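Local coordinates for AT-less polyketide synthase (Streptomyces platensis subsp. rosaceus, PDB 4QYR), which is a ketosynthase domain of the isomigrastatin AT-less polyketide synthase and probably condenses acyl units on carrier proteins, at residues L287-M292 against D322-A327; Q453-S458 against F508-M513. All blocks are in the same frame, centred on the assembly; numbering follows the deposited sequence.

The two contacts lie on opposite sides of the chain's centre, their own centres about 51 Å apart and their nearest atoms about 40 Å apart, and they share no helix or strand. Interaction 1 is a partly buried helix-helix contact in the C-terminal half of the thiolase-like ketosynthase fold. Interaction 2 is a buried strand pair in the RhiE-like linker domain, inside a small three-stranded antiparallel sheet. Their chemistry differs accordingly. Segments 287-292 and 322-327 meet mainly through side chains, by van der Waals packing, whereas residues 453-455 and 508-510 are joined by four backbone hydrogen bonds and reinforced by an aliphatic-aromatic contact.

Interaction 1. Residues L287-M292 against D322-A327; sequences LIQDAM and DSAYRA
Ile288 of helix 281-291 turns CG2 anti to its backbone N (CG1 at chi1 -67°), and this methyl stands 4.0 Å from CB of Ala324 on helix 313-331. The same CG2 also lies 4.0 Å from Tyr325 CE1, the two side chains crossing at about a right angle. Gln289 CG sits anti to the carbonyl carbon, chi2 of -167° places CD out from it in an extended chain, and the amide beyond reaches Ala324 and Ala327. Its CG rests 3.9 Å from Ala324 CB. Further out, NE2 comes within 3.6 Å of Ala324 CA and 3.4 Å of Ala327 CB, so the amide end lies against a methyl and a backbone CH instead of a polar partner on the opposing segment.

Tyr325 starts out away from helix 281-291, but its ring returns, and CE1 lies 4.2 Å from CG of Met292, a selenomethionine and the first residue past the helical turns. Pro297 and Ile300, in the loop that follows, touch both Met292 and Tyr325. The short helical segments cross at -40° with their axes 9.1 Å apart, and Gln289 and Ala324 have the nearest CA atoms. Away from this contact, Leu287 and Ala291 pack on strands 260-269 and 428-435, so helix 281-291 joins helix 313-331 to the mixed sheet of the thiolase-like fold.

Between these segments the chemistry is dispersive: the small Ala324 lets the Ile288 methyl and the Gln289 CG methylene settle against the second helix, and the contact rests on apolar packing, with the Gln289 amide lying against carbon.

Interaction 2. Residues Q453-S458 against F508-M513; sequences QAIVLS and FVVGSM
Ile455 and Phe508 are paired as antiparallel hydrogen-bonded neighbours, their side chains side by side and pointing the same way. From its root, Ile455 CB lies over one face of the Phe508 ring, 4.0 Å from the centroid and 16° off the normal, a CH-pi contact displaced toward the rim. CG2, anti to the backbone N, then reaches the ring atoms CE2 at 3.4 Å and CZ at 3.5 Å. The other branch turns toward Val510, where CG1 lies 4.3 Å from CG2 of that valine. At the tip, Ile455 CD1 sits between the two partners, 4.2 Å from Phe508 CZ and 4.4 Å from Val510 CG2; Leu491 and Val516 of the surrounding helices also touch Ile455. In Phe508, chi1 of 59° sets CG between its own backbone N and carbonyl carbon, and with chi2 near 107° the ring presents a face to Ile455 CB.

The backbones are tied by two reciprocal pairs of bonds. Ile455 N donates to Phe508 O at 2.8 Å and Phe508 N to Ile455 O, while Gln453 and Val510 exchange the same two bonds. Between them, Ala454 and Val509 form the non-hydrogen-bonded pair, their side chains on the opposite face, against Leu564 of helix 564-572.

Edge strand 453-459 is thus joined to central strand 504-510 of the linker sheet: the bonds set the register, while hydrophobic contact holds the ring against the isoleucine among the flanking helices.

Interaction 1. Residues L287-M292 against D322-A327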
ATOM      1  N   LEU A 287      -8.899  17.915  -2.962  1.00 44.96           N
ATOM      2  CA  LEU A 287      -7.794  17.165  -3.534  1.00 34.76           C
ATOM      3  C   LEU A 287      -7.021  17.968  -4.544  1.00 44.91           C
ATOM      4  O   LEU A 287      -5.819  18.134  -4.431  1.00 44.67           O
ATOM      5  CB  LEU A 287      -8.313  15.902  -4.215  1.00 33.53           C
ATOM      6  CG  LEU A 287      -7.315  15.067  -5.010  1.00 32.09           C
ATOM      7  CD1 LEU A 287      -6.540  14.183  -4.055  1.00 31.18           C
ATOM      8  CD2 LEU A 287      -8.007  14.222  -6.034  1.00 31.60           C
ATOM      9  N   ILE A 288      -7.729  18.443  -5.560  1.00 45.33           N
ATOM     10  CA  ILE A 288      -7.121  19.195  -6.646  1.00 40.69           C
ATOM     11  C   ILE A 288      -6.419  20.438  -6.139  1.00 40.41           C
ATOM     12  O   ILE A 288      -5.256  20.662  -6.487  1.00 38.25           O
ATOM     13  CB  ILE A 288      -8.164  19.572  -7.691  1.00 39.63           C
ATOM     14  CG1 ILE A 288      -8.644  18.295  -8.368  1.00 40.37           C
ATOM     15  CG2 ILE A 288      -7.576  20.514  -8.725  1.00 38.84           C
ATOM     16  CD1 ILE A 288      -9.986  18.420  -8.956  1.00 43.85           C
ATOM     17  N   GLN A 289      -7.099  21.217  -5.297  1.00 39.38           N
ATOM     18  CA  GLN A 289      -6.492  22.410  -4.715  1.00 44.79           C
ATOM     19  C   GLN A 289      -5.215  22.088  -3.979  1.00 46.44           C
ATOM     20  O   GLN A 289      -4.255  22.858  -4.005  1.00 48.48           O
ATOM     21  CB  GLN A 289      -7.456  23.091  -3.769  1.00 46.29           C
ATOM     22  CG  GLN A 289      -8.785  23.309  -4.405  1.00 56.23           C
ATOM     23  CD  GLN A 289      -9.645  24.240  -3.615  1.00 64.38           C
ATOM     24  OE1 GLN A 289      -9.159  24.967  -2.747  1.00 67.73           O
ATOM     25  NE2 GLN A 289     -10.939  24.234  -3.908  1.00 65.95           N
ATOM     26  N   ASP A 290      -5.222  20.942  -3.315  1.00 45.80           N
ATOM     27  CA  ASP A 290      -4.054  20.456  -2.614  1.00 50.07           C
ATOM     28  C   ASP A 290      -2.897  20.217  -3.609  1.00 47.09           C
ATOM     29  O   ASP A 290      -1.770  20.644  -3.378  1.00 47.56           O
ATOM     30  CB  ASP A 290      -4.428  19.189  -1.848  1.00 56.61           C
ATOM     31  CG  ASP A 290      -3.329  18.695  -0.946  1.00 72.18           C
ATOM     32  OD1 ASP A 290      -2.384  19.470  -0.714  1.00 82.27           O
ATOM     33  OD2 ASP A 290      -3.409  17.533  -0.469  1.00 75.20           O
ATOM     34  N   ALA A 291      -3.182  19.565  -4.733  1.00 43.01           N
ATOM     35  CA  ALA A 291      -2.125  19.188  -5.658  1.00 39.59           C
ATOM     36  C   ALA A 291      -1.690  20.381  -6.460  1.00 43.76           C
ATOM     37  O   ALA A 291      -0.540  20.462  -6.915  1.00 44.52           O
ATOM     38  CB  ALA A 291      -2.579  18.089  -6.580  1.00 37.45           C
HETATM   39  N   MSE A 292      -2.621  21.310  -6.638  1.00 44.30           N
HETATM   40  CA  MSE A 292      -2.360  22.479  -7.453  1.00 40.07           C
HETATM   41  C   MSE A 292      -1.746  23.590  -6.634  1.00 42.22           C
HETATM   42  O   MSE A 292      -1.581  24.706  -7.123  1.00 44.10           O
HETATM   43  CB  MSE A 292      -3.641  22.954  -8.104  1.00 41.97           C
HETATM   44  CG  MSE A 292      -4.070  22.111  -9.264  1.00 44.39           C
HETATM   45 SE   MSE A 292      -2.974  22.529 -10.808  0.56 49.47          SE
HETATM   46  CE  MSE A 292      -3.291  24.464 -10.884  1.00 43.69           C
ATOM     47  N   ASP A 322     -14.188  22.586 -11.708  1.00 47.44           N
ATOM     48  CA  ASP A 322     -14.501  23.988 -11.893  1.00 56.33           C
ATOM     49  C   ASP A 322     -14.407  24.725 -10.575  1.00 57.38           C
ATOM     50  O   ASP A 322     -13.766  25.766 -10.468  1.00 59.73           O
ATOM     51  CB  ASP A 322     -15.900  24.162 -12.482  1.00 60.59           C
ATOM     52  CG  ASP A 322     -16.108  25.541 -13.079  1.00 71.87           C
ATOM     53  OD1 ASP A 322     -15.157  26.056 -13.719  1.00 75.58           O
ATOM     54  OD2 ASP A 322     -17.212  26.110 -12.923  1.00 78.23           O
ATOM     55  N   SER A 323     -15.054  24.158  -9.571  1.00 59.80           N
ATOM     56  CA  SER A 323     -15.093  24.727  -8.236  1.00 63.61           C
ATOM     57  C   SER A 323     -13.687  24.944  -7.678  1.00 55.80           C
ATOM     58  O   SER A 323     -13.411  25.943  -7.024  1.00 56.31           O
ATOM     59  CB  SER A 323     -15.905  23.813  -7.326  1.00 72.78           C
ATOM     60  OG  SER A 323     -15.788  24.204  -5.978  1.00 81.62           O
ATOM     61  N   ALA A 324     -12.798  24.007  -7.975  1.00 51.47           N
ATOM     62  CA  ALA A 324     -11.414  24.052  -7.514  1.00 47.62           C
ATOM     63  C   ALA A 324     -10.561  25.112  -8.209  1.00 48.72           C
ATOM     64  O   ALA A 324      -9.856  25.868  -7.549  1.00 50.03           O
ATOM     65  CB  ALA A 324     -10.779  22.698  -7.696  1.00 45.11           C
ATOM     66  N   TYR A 325     -10.593  25.151  -9.537  1.00 48.79           N
ATOM     67  CA  TYR A 325      -9.792  26.135 -10.251  1.00 50.28           C
ATOM     68  C   TYR A 325     -10.304  27.510  -9.910  1.00 57.28           C
ATOM     69  O   TYR A 325      -9.537  28.471  -9.866  1.00 60.97           O
ATOM     70  CB  TYR A 325      -9.824  25.914 -11.765  1.00 49.60           C
ATOM     71  CG  TYR A 325      -8.871  24.841 -12.251  1.00 51.75           C
ATOM     72  CD1 TYR A 325      -8.170  24.051 -11.353  1.00 54.64           C
ATOM     73  CD2 TYR A 325      -8.664  24.625 -13.603  1.00 55.81           C
ATOM     74  CE1 TYR A 325      -7.298  23.062 -11.784  1.00 54.78           C
ATOM     75  CE2 TYR A 325      -7.789  23.648 -14.050  1.00 59.21           C
ATOM     76  CZ  TYR A 325      -7.107  22.863 -13.131  1.00 57.54           C
ATOM     77  OH  TYR A 325      -6.236  21.877 -13.563  1.00 54.63           O
ATOM     78  N   ARG A 326     -11.606  27.591  -9.652  1.00 60.97           N
ATOM     79  CA  ARG A 326     -12.251  28.858  -9.341  1.00 56.63           C
ATOM     80  C   ARG A 326     -11.740  29.334  -7.992  1.00 57.15           C
ATOM     81  O   ARG A 326     -11.369  30.490  -7.827  1.00 59.55           O
ATOM     82  CB  ARG A 326     -13.776  28.704  -9.346  1.00 57.64           C
ATOM     83  CG  ARG A 326     -14.541  30.010  -9.241  1.00 65.54           C
ATOM     84  CD  ARG A 326     -16.020  29.839  -9.580  1.00 71.05           C
ATOM     85  NE  ARG A 326     -16.687  28.897  -8.685  1.00 76.56           N
ATOM     86  CZ  ARG A 326     -17.439  27.875  -9.093  1.00 81.36           C
ATOM     87  NH1 ARG A 326     -17.625  27.661 -10.389  1.00 82.96           N
ATOM     88  NH2 ARG A 326     -18.002  27.060  -8.205  1.00 82.55           N
ATOM     89  N   ALA A 327     -11.690  28.416  -7.038  1.00 55.07           N
ATOM     90  CA  ALA A 327     -11.157  28.708  -5.717  1.00 55.44           C
ATOM     91  C   ALA A 327      -9.703  29.131  -5.802  1.00 55.49           C
ATOM     92  O   ALA A 327      -9.248  29.998  -5.051  1.00 57.41           O
ATOM     93  CB  ALA A 327     -11.293  27.501  -4.816  1.00 53.07           C
TER

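Interaction 2. Residues Q453-S458 against F508-M513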
ATOM      1  N   GLN A 453      32.764   4.174 -32.253  1.00 78.50           N
ATOM      2  CA  GLN A 453      32.035   3.717 -31.079  1.00 77.68           C
ATOM      3  C   GLN A 453      31.744   2.219 -31.138  1.00 73.22           C
ATOM      4  O   GLN A 453      31.624   1.632 -32.211  1.00 74.80           O
ATOM      5  CB  GLN A 453      30.727   4.505 -30.914  1.00 74.26           C
ATOM      6  CG  GLN A 453      30.914   5.993 -30.649  1.00 75.43           C
ATOM      7  CD  GLN A 453      31.521   6.247 -29.293  1.00 78.18           C
ATOM      8  OE1 GLN A 453      31.380   5.423 -28.392  1.00 80.24           O
ATOM      9  NE2 GLN A 453      32.216   7.374 -29.140  1.00 73.21           N
ATOM     10  N   ALA A 454      31.625   1.622 -29.956  1.00 75.97           N
ATOM     11  CA  ALA A 454      31.423   0.188 -29.793  1.00 71.70           C
ATOM     12  C   ALA A 454      29.952  -0.169 -29.710  1.00 66.24           C
ATOM     13  O   ALA A 454      29.273   0.240 -28.779  1.00 68.12           O
ATOM     14  CB  ALA A 454      32.137  -0.293 -28.545  1.00 69.23           C
ATOM     15  N   ILE A 455      29.458  -0.943 -30.667  1.00 66.80           N
ATOM     16  CA  ILE A 455      28.062  -1.354 -30.624  1.00 69.49           C
ATOM     17  C   ILE A 455      27.899  -2.751 -30.064  1.00 66.53           C
ATOM     18  O   ILE A 455      28.539  -3.699 -30.503  1.00 68.87           O
ATOM     19  CB  ILE A 455      27.414  -1.283 -31.999  1.00 73.08           C
ATOM     20  CG1 ILE A 455      27.218   0.186 -32.364  1.00 79.80           C
ATOM     21  CG2 ILE A 455      26.083  -2.022 -31.995  1.00 65.75           C
ATOM     22  CD1 ILE A 455      26.052   0.438 -33.262  1.00 82.65           C
ATOM     23  N   VAL A 456      27.007  -2.869 -29.098  1.00 63.18           N
ATOM     24  CA  VAL A 456      26.999  -4.022 -28.237  1.00 58.22           C
ATOM     25  C   VAL A 456      25.562  -4.478 -28.022  1.00 64.74           C
ATOM     26  O   VAL A 456      24.718  -3.709 -27.567  1.00 67.32           O
ATOM     27  CB  VAL A 456      27.734  -3.651 -26.922  1.00 60.94           C
ATOM     28  CG1 VAL A 456      26.959  -4.036 -25.685  1.00 54.51           C
ATOM     29  CG2 VAL A 456      29.161  -4.206 -26.919  1.00 60.57           C
ATOM     30  N   LEU A 457      25.261  -5.707 -28.410  1.00 55.89           N
ATOM     31  CA  LEU A 457      23.930  -6.253 -28.191  1.00 53.62           C
ATOM     32  C   LEU A 457      24.017  -7.552 -27.419  1.00 53.19           C
ATOM     33  O   LEU A 457      25.095  -8.131 -27.305  1.00 56.83           O
ATOM     34  CB  LEU A 457      23.205  -6.501 -29.503  1.00 54.71           C
ATOM     35  CG  LEU A 457      22.818  -5.327 -30.389  1.00 55.28           C
ATOM     36  CD1 LEU A 457      21.794  -5.808 -31.387  1.00 63.17           C
ATOM     37  CD2 LEU A 457      22.272  -4.171 -29.596  1.00 52.86           C
ATOM     38  N   SER A 458      22.883  -8.005 -26.890  1.00 50.97           N
ATOM     39  CA  SER A 458      22.810  -9.280 -26.186  1.00 50.67           C
ATOM     40  C   SER A 458      21.379  -9.695 -25.924  1.00 48.63           C
ATOM     41  O   SER A 458      20.490  -8.841 -25.787  1.00 46.76           O
ATOM     42  CB  SER A 458      23.568  -9.230 -24.853  1.00 50.11           C
ATOM     43  OG  SER A 458      22.951  -8.367 -23.925  1.00 47.54           O
ATOM     44  N   PHE A 508      30.416  -5.119 -32.231  1.00 74.50           N
ATOM     45  CA  PHE A 508      31.228  -4.649 -33.350  1.00 75.72           C
ATOM     46  C   PHE A 508      31.527  -3.168 -33.218  1.00 75.97           C
ATOM     47  O   PHE A 508      31.056  -2.542 -32.290  1.00 79.80           O
ATOM     48  CB  PHE A 508      30.551  -4.949 -34.693  1.00 76.97           C
ATOM     49  CG  PHE A 508      29.194  -4.337 -34.862  1.00 74.46           C
ATOM     50  CD1 PHE A 508      29.012  -3.256 -35.702  1.00 75.82           C
ATOM     51  CD2 PHE A 508      28.087  -4.881 -34.237  1.00 71.11           C
ATOM     52  CE1 PHE A 508      27.753  -2.705 -35.884  1.00 77.85           C
ATOM     53  CE2 PHE A 508      26.827  -4.336 -34.414  1.00 69.11           C
ATOM     54  CZ  PHE A 508      26.658  -3.248 -35.234  1.00 70.47           C
ATOM     55  N   VAL A 509      32.331  -2.614 -34.128  1.00 84.44           N
ATOM     56  CA  VAL A 509      32.762  -1.212 -34.042  1.00 80.48           C
ATOM     57  C   VAL A 509      32.500  -0.431 -35.333  1.00 82.69           C
ATOM     58  O   VAL A 509      32.890  -0.852 -36.422  1.00 85.91           O
ATOM     59  CB  VAL A 509      34.266  -1.097 -33.689  1.00 83.43           C
ATOM     60  CG1 VAL A 509      34.702   0.354 -33.684  1.00 84.76           C
ATOM     61  CG2 VAL A 509      34.540  -1.720 -32.337  1.00 81.48           C
ATOM     62  N   VAL A 510      31.835   0.713 -35.192  1.00 81.14           N
ATOM     63  CA  VAL A 510      31.467   1.540 -36.336  1.00 88.55           C
ATOM     64  C   VAL A 510      32.065   2.938 -36.249  1.00 89.43           C
ATOM     65  O   VAL A 510      32.515   3.374 -35.181  1.00 86.03           O
ATOM     66  CB  VAL A 510      29.946   1.696 -36.457  1.00 80.25           C
ATOM     67  CG1 VAL A 510      29.272   0.340 -36.577  1.00 78.75           C
ATOM     68  CG2 VAL A 510      29.414   2.479 -35.272  1.00 76.77           C
ATOM     69  N   GLY A 511      32.050   3.637 -37.381  1.00 92.64           N
ATOM     70  CA  GLY A 511      32.433   5.035 -37.430  1.00 94.96           C
ATOM     71  C   GLY A 511      31.280   5.901 -37.895  1.00 88.80           C
ATOM     72  O   GLY A 511      31.309   7.116 -37.742  1.00 89.39           O
ATOM     73  N   SER A 512      30.268   5.262 -38.472  1.00 87.69           N
ATOM     74  CA  SER A 512      29.088   5.939 -38.995  1.00 87.18           C
ATOM     75  C   SER A 512      27.895   5.065 -38.732  1.00 83.65           C
ATOM     76  O   SER A 512      28.031   4.024 -38.099  1.00 81.62           O
ATOM     77  CB  SER A 512      29.203   6.192 -40.487  1.00 96.62           C
ATOM     78  OG  SER A 512      28.957   4.987 -41.193  1.00 92.25           O
HETATM   79  N   MSE A 513      26.726   5.443 -39.235  1.00 88.15           N
HETATM   80  CA  MSE A 513      25.561   4.683 -38.836  1.00 83.63           C
HETATM   81  C   MSE A 513      25.019   3.795 -39.964  1.00 90.78           C
HETATM   82  O   MSE A 513      24.197   2.910 -39.722  1.00 88.65           O
HETATM   83  CB  MSE A 513      24.466   5.602 -38.313  1.00 80.52           C
HETATM   84  CG  MSE A 513      23.492   4.842 -37.401  1.00 78.35           C
HETATM   85 SE   MSE A 513      21.724   5.569 -37.132  0.55139.82          SE
HETATM   86  CE  MSE A 513      20.757   4.262 -38.200  1.00 98.67           C
TER